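Local coordinates for protein african horse sickness virus (serotype 4) VP7 (African horsesickness virus, PDB 1AHS) that forms the surface layer of the orbivirus core as a homotrimer that binds the inner protein VP3, here represented by its top domain, at residues B[31-41]-B[110-121]. Residues are numbered along the deposited sequence; the frame is centred on the assembly and turned at random.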
ATOM      1  N   ASN B  31       6.147  -4.231  -6.654  1.00 24.95           N
ATOM      2  CA  ASN B  31       5.458  -5.447  -7.035  1.00 26.22           C
ATOM      3  C   ASN B  31       3.959  -5.389  -7.324  1.00 26.41           C
ATOM      4  O   ASN B  31       3.369  -6.374  -7.785  1.00 26.42           O
ATOM      5  CB  ASN B  31       5.764  -6.526  -5.993  1.00 38.98           C
ATOM      6  CG  ASN B  31       7.164  -7.077  -6.147  1.00 49.67           C
ATOM      7  OD1 ASN B  31       8.129  -6.347  -5.949  1.00 61.37           O
ATOM      8  ND2 ASN B  31       7.292  -8.357  -6.535  1.00 54.89           N
ATOM      9  N   ILE B  32       3.381  -4.203  -7.209  1.00 23.77           N
ATOM     10  CA  ILE B  32       1.963  -4.048  -7.387  1.00 19.05           C
ATOM     11  C   ILE B  32       1.584  -2.957  -8.374  1.00 20.24           C
ATOM     12  O   ILE B  32       2.118  -1.844  -8.347  1.00 20.17           O
ATOM     13  CB  ILE B  32       1.327  -3.777  -6.001  1.00 17.61           C
ATOM     14  CG1 ILE B  32       1.723  -4.884  -5.047  1.00 15.05           C
ATOM     15  CG2 ILE B  32      -0.170  -3.738  -6.075  1.00 18.01           C
ATOM     16  CD1 ILE B  32       1.030  -4.792  -3.735  1.00 17.21           C
ATOM     17  N   ALA B  33       0.621  -3.269  -9.224  1.00 19.01           N
ATOM     18  CA  ALA B  33       0.128  -2.328 -10.202  1.00 17.71           C
ATOM     19  C   ALA B  33      -1.397  -2.428 -10.077  1.00 17.31           C
ATOM     20  O   ALA B  33      -1.908  -3.449  -9.611  1.00 18.62           O
ATOM     21  CB  ALA B  33       0.590  -2.760 -11.586  1.00 16.27           C
ATOM     22  N   GLU B  34      -2.133  -1.402 -10.467  1.00 21.57           N
ATOM     23  CA  GLU B  34      -3.585  -1.457 -10.385  1.00 18.33           C
ATOM     24  C   GLU B  34      -4.169  -0.864 -11.652  1.00 18.34           C
ATOM     25  O   GLU B  34      -3.605   0.072 -12.194  1.00 21.12           O
ATOM     26  CB  GLU B  34      -4.081  -0.590  -9.222  1.00 22.90           C
ATOM     27  CG  GLU B  34      -3.789  -1.123  -7.819  1.00 18.97           C
ATOM     28  CD  GLU B  34      -4.348  -0.253  -6.689  1.00 19.47           C
ATOM     29  OE1 GLU B  34      -4.905   0.854  -6.931  1.00 23.21           O
ATOM     30  OE2 GLU B  34      -4.205  -0.676  -5.519  1.00 24.91           O
ATOM     31  N   VAL B  35      -5.282  -1.384 -12.147  1.00 24.62           N
ATOM     32  CA  VAL B  35      -5.888  -0.765 -13.325  1.00 19.66           C
ATOM     33  C   VAL B  35      -7.311  -0.339 -12.962  1.00 21.70           C
ATOM     34  O   VAL B  35      -8.071  -1.095 -12.354  1.00 20.89           O
ATOM     35  CB  VAL B  35      -5.724  -1.647 -14.626  1.00 25.75           C
ATOM     36  CG1 VAL B  35      -5.595  -3.077 -14.286  1.00 30.48           C
ATOM     37  CG2 VAL B  35      -6.829  -1.433 -15.601  1.00 21.19           C
ATOM     38  N   CYS B  36      -7.562   0.951 -13.111  1.00 21.96           N
ATOM     39  CA  CYS B  36      -8.835   1.543 -12.790  1.00 22.75           C
ATOM     40  C   CYS B  36      -9.697   1.316 -13.990  1.00 24.39           C
ATOM     41  O   CYS B  36      -9.280   1.635 -15.084  1.00 30.29           O
ATOM     42  CB  CYS B  36      -8.671   3.047 -12.559  1.00 16.83           C
ATOM     43  SG  CYS B  36      -7.848   3.478 -11.009  1.00 26.31           S
ATOM     44  N   MET B  37     -10.914   0.824 -13.811  1.00 25.21           N
ATOM     45  CA  MET B  37     -11.777   0.552 -14.960  1.00 24.41           C
ATOM     46  C   MET B  37     -13.185   1.077 -14.859  1.00 24.62           C
ATOM     47  O   MET B  37     -13.888   0.802 -13.890  1.00 29.95           O
ATOM     48  CB  MET B  37     -11.872  -0.956 -15.187  1.00 24.91           C
ATOM     49  CG  MET B  37     -10.563  -1.636 -15.394  1.00 21.99           C
ATOM     50  SD  MET B  37     -10.817  -3.280 -15.785  1.00 30.19           S
ATOM     51  CE  MET B  37     -11.189  -3.005 -17.550  1.00 20.14           C
ATOM     52  N   ASP B  38     -13.611   1.809 -15.866  1.00 26.24           N
ATOM     53  CA  ASP B  38     -14.968   2.304 -15.906  1.00 30.75           C
ATOM     54  C   ASP B  38     -15.919   1.118 -16.082  1.00 34.26           C
ATOM     55  O   ASP B  38     -15.503  -0.031 -16.264  1.00 34.08           O
ATOM     56  CB  ASP B  38     -15.167   3.209 -17.093  1.00 36.24           C
ATOM     57  CG  ASP B  38     -16.028   4.397 -16.777  1.00 52.75           C
ATOM     58  OD1 ASP B  38     -16.982   4.307 -15.938  1.00 54.36           O
ATOM     59  OD2 ASP B  38     -15.715   5.456 -17.367  1.00 64.17           O
ATOM     60  N   ALA B  39     -17.208   1.413 -16.033  1.00 37.31           N
ATOM     61  CA  ALA B  39     -18.256   0.416 -16.172  1.00 36.01           C
ATOM     62  C   ALA B  39     -18.304  -0.145 -17.600  1.00 37.34           C
ATOM     63  O   ALA B  39     -18.217   0.609 -18.580  1.00 37.65           O
ATOM     64  CB  ALA B  39     -19.581   1.040 -15.827  1.00 33.25           C
ATOM     65  N   GLY B  40     -18.443  -1.462 -17.704  1.00 34.73           N
ATOM     66  CA  GLY B  40     -18.515  -2.113 -18.997  1.00 37.46           C
ATOM     67  C   GLY B  40     -17.253  -2.014 -19.837  1.00 37.39           C
ATOM     68  O   GLY B  40     -17.311  -2.195 -21.086  1.00 35.89           O
ATOM     69  N   ALA B  41     -16.112  -1.802 -19.164  1.00 33.63           N
ATOM     70  CA  ALA B  41     -14.834  -1.654 -19.850  1.00 26.34           C
ATOM     71  C   ALA B  41     -13.984  -2.906 -19.977  1.00 28.34           C
ATOM     72  O   ALA B  41     -14.081  -3.848 -19.176  1.00 29.89           O
ATOM     73  CB  ALA B  41     -14.030  -0.527 -19.236  1.00 22.27           C
ATOM     74  N   ASN B 110     -14.315  -5.515 -17.187  1.00 21.97           N
ATOM     75  CA  ASN B 110     -15.236  -5.064 -16.143  1.00 26.42           C
ATOM     76  C   ASN B 110     -16.615  -4.897 -16.799  1.00 31.48           C
ATOM     77  O   ASN B 110     -17.015  -3.782 -17.130  1.00 33.56           O
ATOM     78  CB  ASN B 110     -14.764  -3.734 -15.531  1.00 28.45           C
ATOM     79  CG  ASN B 110     -15.659  -3.249 -14.400  1.00 25.73           C
ATOM     80  OD1 ASN B 110     -16.016  -4.005 -13.480  1.00 27.75           O
ATOM     81  ND2 ASN B 110     -16.000  -1.981 -14.447  1.00 22.41           N
ATOM     82  N   PRO B 111     -17.320  -6.020 -17.074  1.00 32.30           N
ATOM     83  CA  PRO B 111     -18.634  -5.944 -17.702  1.00 29.94           C
ATOM     84  C   PRO B 111     -19.701  -5.314 -16.823  1.00 32.17           C
ATOM     85  O   PRO B 111     -20.655  -4.725 -17.339  1.00 35.99           O
ATOM     86  CB  PRO B 111     -18.936  -7.404 -17.995  1.00 26.53           C
ATOM     87  CG  PRO B 111     -18.252  -8.129 -16.880  1.00 24.85           C
ATOM     88  CD  PRO B 111     -16.937  -7.428 -16.854  1.00 30.39           C
ATOM     89  N   GLY B 112     -19.498  -5.411 -15.504  1.00 35.99           N
ATOM     90  CA  GLY B 112     -20.412  -4.875 -14.500  1.00 34.30           C
ATOM     91  C   GLY B 112     -20.883  -3.445 -14.705  1.00 37.38           C
ATOM     92  O   GLY B 112     -20.375  -2.739 -15.576  1.00 38.96           O
ATOM     93  N   ALA B 113     -21.815  -2.985 -13.867  1.00 39.77           N
ATOM     94  CA  ALA B 113     -22.363  -1.623 -14.021  1.00 40.94           C
ATOM     95  C   ALA B 113     -21.785  -0.471 -13.193  1.00 38.90           C
ATOM     96  O   ALA B 113     -22.376   0.603 -13.162  1.00 41.40           O
ATOM     97  CB  ALA B 113     -23.893  -1.644 -13.872  1.00 41.72           C
ATOM     98  N   ARG B 114     -20.690  -0.692 -12.477  1.00 31.76           N
ATOM     99  CA  ARG B 114     -20.099   0.376 -11.711  1.00 31.45           C
ATOM    100  C   ARG B 114     -18.594   0.290 -11.916  1.00 34.05           C
ATOM    101  O   ARG B 114     -18.123  -0.656 -12.531  1.00 35.54           O
ATOM    102  CB  ARG B 114     -20.510   0.288 -10.247  1.00 26.18           C
ATOM    103  CG  ARG B 114     -20.273  -1.007  -9.570  1.00 27.97           C
ATOM    104  CD  ARG B 114     -20.669  -0.951  -8.084  1.00 30.66           C
ATOM    105  NE  ARG B 114     -21.764  -1.872  -7.737  1.00 42.83           N
ATOM    106  CZ  ARG B 114     -21.655  -2.983  -6.993  1.00 46.16           C
ATOM    107  NH1 ARG B 114     -20.492  -3.362  -6.488  1.00 48.03           N
ATOM    108  NH2 ARG B 114     -22.721  -3.751  -6.777  1.00 54.23           N
ATOM    109  N   ARG B 115     -17.853   1.309 -11.496  1.00 30.90           N
ATOM    110  CA  ARG B 115     -16.412   1.314 -11.652  1.00 24.54           C
ATOM    111  C   ARG B 115     -15.739   0.253 -10.816  1.00 24.89           C
ATOM    112  O   ARG B 115     -16.300  -0.197  -9.817  1.00 26.89           O
ATOM    113  CB  ARG B 115     -15.882   2.683 -11.290  1.00 23.09           C
ATOM    114  CG  ARG B 115     -16.312   3.720 -12.288  1.00 26.92           C
ATOM    115  CD  ARG B 115     -16.051   5.104 -11.752  1.00 35.67           C
ATOM    116  NE  ARG B 115     -16.999   5.514 -10.718  1.00 45.20           N
ATOM    117  CZ  ARG B 115     -17.021   6.732 -10.170  1.00 46.67           C
ATOM    118  NH1 ARG B 115     -16.141   7.656 -10.547  1.00 42.14           N
ATOM    119  NH2 ARG B 115     -17.971   7.049  -9.294  1.00 50.33           N
ATOM    120  N   SER B 116     -14.543  -0.168 -11.224  1.00 25.27           N
ATOM    121  CA  SER B 116     -13.801  -1.176 -10.470  1.00 25.49           C
ATOM    122  C   SER B 116     -12.300  -0.906 -10.536  1.00 24.53           C
ATOM    123  O   SER B 116     -11.856  -0.207 -11.444  1.00 27.84           O
ATOM    124  CB  SER B 116     -14.067  -2.564 -11.053  1.00 22.20           C
ATOM    125  OG  SER B 116     -15.439  -2.929 -10.935  1.00 32.34           O
ATOM    126  N   ILE B 117     -11.536  -1.386  -9.550  1.00 23.24           N
ATOM    127  CA  ILE B 117     -10.081  -1.242  -9.610  1.00 20.27           C
ATOM    128  C   ILE B 117      -9.547  -2.654  -9.413  1.00 24.97           C
ATOM    129  O   ILE B 117     -10.031  -3.356  -8.530  1.00 25.50           O
ATOM    130  CB  ILE B 117      -9.481  -0.367  -8.507  1.00 12.24           C
ATOM    131  CG1 ILE B 117      -9.919   1.075  -8.632  1.00 11.85           C
ATOM    132  CG2 ILE B 117      -7.975  -0.295  -8.667  1.00 14.45           C
ATOM    133  CD1 ILE B 117      -9.285   1.918  -7.592  1.00 14.45           C
ATOM    134  N   LEU B 118      -8.634  -3.108 -10.277  1.00 25.17           N
ATOM    135  CA  LEU B 118      -8.031  -4.435 -10.137  1.00 22.99           C
ATOM    136  C   LEU B 118      -6.576  -4.255  -9.765  1.00 24.38           C
ATOM    137  O   LEU B 118      -5.876  -3.401 -10.339  1.00 20.33           O
ATOM    138  CB  LEU B 118      -8.067  -5.206 -11.448  1.00 28.84           C
ATOM    139  CG  LEU B 118      -9.296  -5.990 -11.883  1.00 31.16           C
ATOM    140  CD1 LEU B 118     -10.577  -5.234 -11.679  1.00 33.05           C
ATOM    141  CD2 LEU B 118      -9.126  -6.286 -13.336  1.00 33.19           C
ATOM    142  N   GLN B 119      -6.118  -5.105  -8.852  1.00 22.94           N
ATOM    143  CA  GLN B 119      -4.754  -5.090  -8.379  1.00 23.32           C
ATOM    144  C   GLN B 119      -4.012  -6.322  -8.889  1.00 22.55           C
ATOM    145  O   GLN B 119      -4.584  -7.402  -8.858  1.00 21.19           O
ATOM    146  CB  GLN B 119      -4.781  -5.116  -6.853  1.00 21.44           C
ATOM    147  CG  GLN B 119      -3.440  -5.327  -6.244  1.00 23.79           C
ATOM    148  CD  GLN B 119      -3.452  -5.415  -4.739  1.00 28.42           C
ATOM    149  OE1 GLN B 119      -3.633  -4.397  -4.057  1.00 34.38           O
ATOM    150  NE2 GLN B 119      -3.187  -6.622  -4.202  1.00 24.62           N
ATOM    151  N   PHE B 120      -2.749  -6.172  -9.316  1.00 23.10           N
ATOM    152  CA  PHE B 120      -1.913  -7.297  -9.784  1.00 18.54           C
ATOM    153  C   PHE B 120      -0.719  -7.279  -8.894  1.00 20.07           C
ATOM    154  O   PHE B 120      -0.075  -6.278  -8.803  1.00 22.56           O
ATOM    155  CB  PHE B 120      -1.409  -7.070 -11.209  1.00 16.33           C
ATOM    156  CG  PHE B 120      -2.481  -7.131 -12.231  1.00 18.55           C
ATOM    157  CD1 PHE B 120      -2.848  -8.331 -12.776  1.00 18.40           C
ATOM    158  CD2 PHE B 120      -3.202  -6.000 -12.563  1.00 22.15           C
ATOM    159  CE1 PHE B 120      -3.937  -8.392 -13.650  1.00 21.35           C
ATOM    160  CE2 PHE B 120      -4.294  -6.047 -13.436  1.00 20.07           C
ATOM    161  CZ  PHE B 120      -4.664  -7.240 -13.970  1.00 20.16           C
ATOM    162  N   GLU B 121      -0.397  -8.367  -8.242  1.00 16.56           N
ATOM    163  CA  GLU B 121       0.748  -8.337  -7.381  1.00 15.85           C
ATOM    164  C   GLU B 121       1.716  -9.372  -7.891  1.00 19.89           C
ATOM    165  O   GLU B 121       1.363 -10.531  -7.977  1.00 23.15           O
ATOM    166  CB  GLU B 121       0.335  -8.726  -5.962  1.00 17.56           C
ATOM    167  CG  GLU B 121       1.516  -8.885  -5.008  1.00 24.38           C
ATOM    168  CD  GLU B 121       1.096  -9.211  -3.609  1.00 29.98           C
ATOM    169  OE1 GLU B 121      -0.131  -9.228  -3.340  1.00 35.21           O
ATOM    170  OE2 GLU B 121       1.987  -9.435  -2.761  1.00 35.77           O
TER
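Val35 sets its CG1 methyl in the plane of the Phe120 ring, at the edge, 3.4 Å from CE2. Beside them Met37, on the same face as Val35, runs alongside Asn110, the two pointing opposite ways. The bend at chi3 (81°) brings Met37 CE to 4.0 Å from Asn110 N. Val108 and Trp63 add to this apolar layer, which lies between the two sheets of the VP7 top domain, an antiparallel beta sandwich. Strands 32-37 and 116-121 are antiparallel neighbours in one sheet, joined by paired backbone bonds at Ala33-Phe120, Val35-Leu118 and Met37-Ser116. The other face carries Cys36 SG, 4.0 Å from Ile117 CG1, and Ile32 CG2, 3.6 Å from Gln119 CG. Glu34 crosses Ile117 at an angle, with OE1 3.7 Å from Ile117 CG2. OE1 accepts a hydrogen bond from Gly14 N, and OE2 is hydrogen-bonded to Ser13 OG. Ile32, Gln119 and Glu121 also pack against a second subunit of the trimer. At the far end of the pair, Asn110 links the turn 38-41 to the loop 111-115. Its ND2 gives one bond to Asp38 O (2.7 Å), from above the carbonyl plane, and another to Arg114 O. Both acceptors lie near the amide plane, which fixes its rotation. Asn110 OD1 accepts Ser116 OG at 2.8 Å, from above its carbonyl plane.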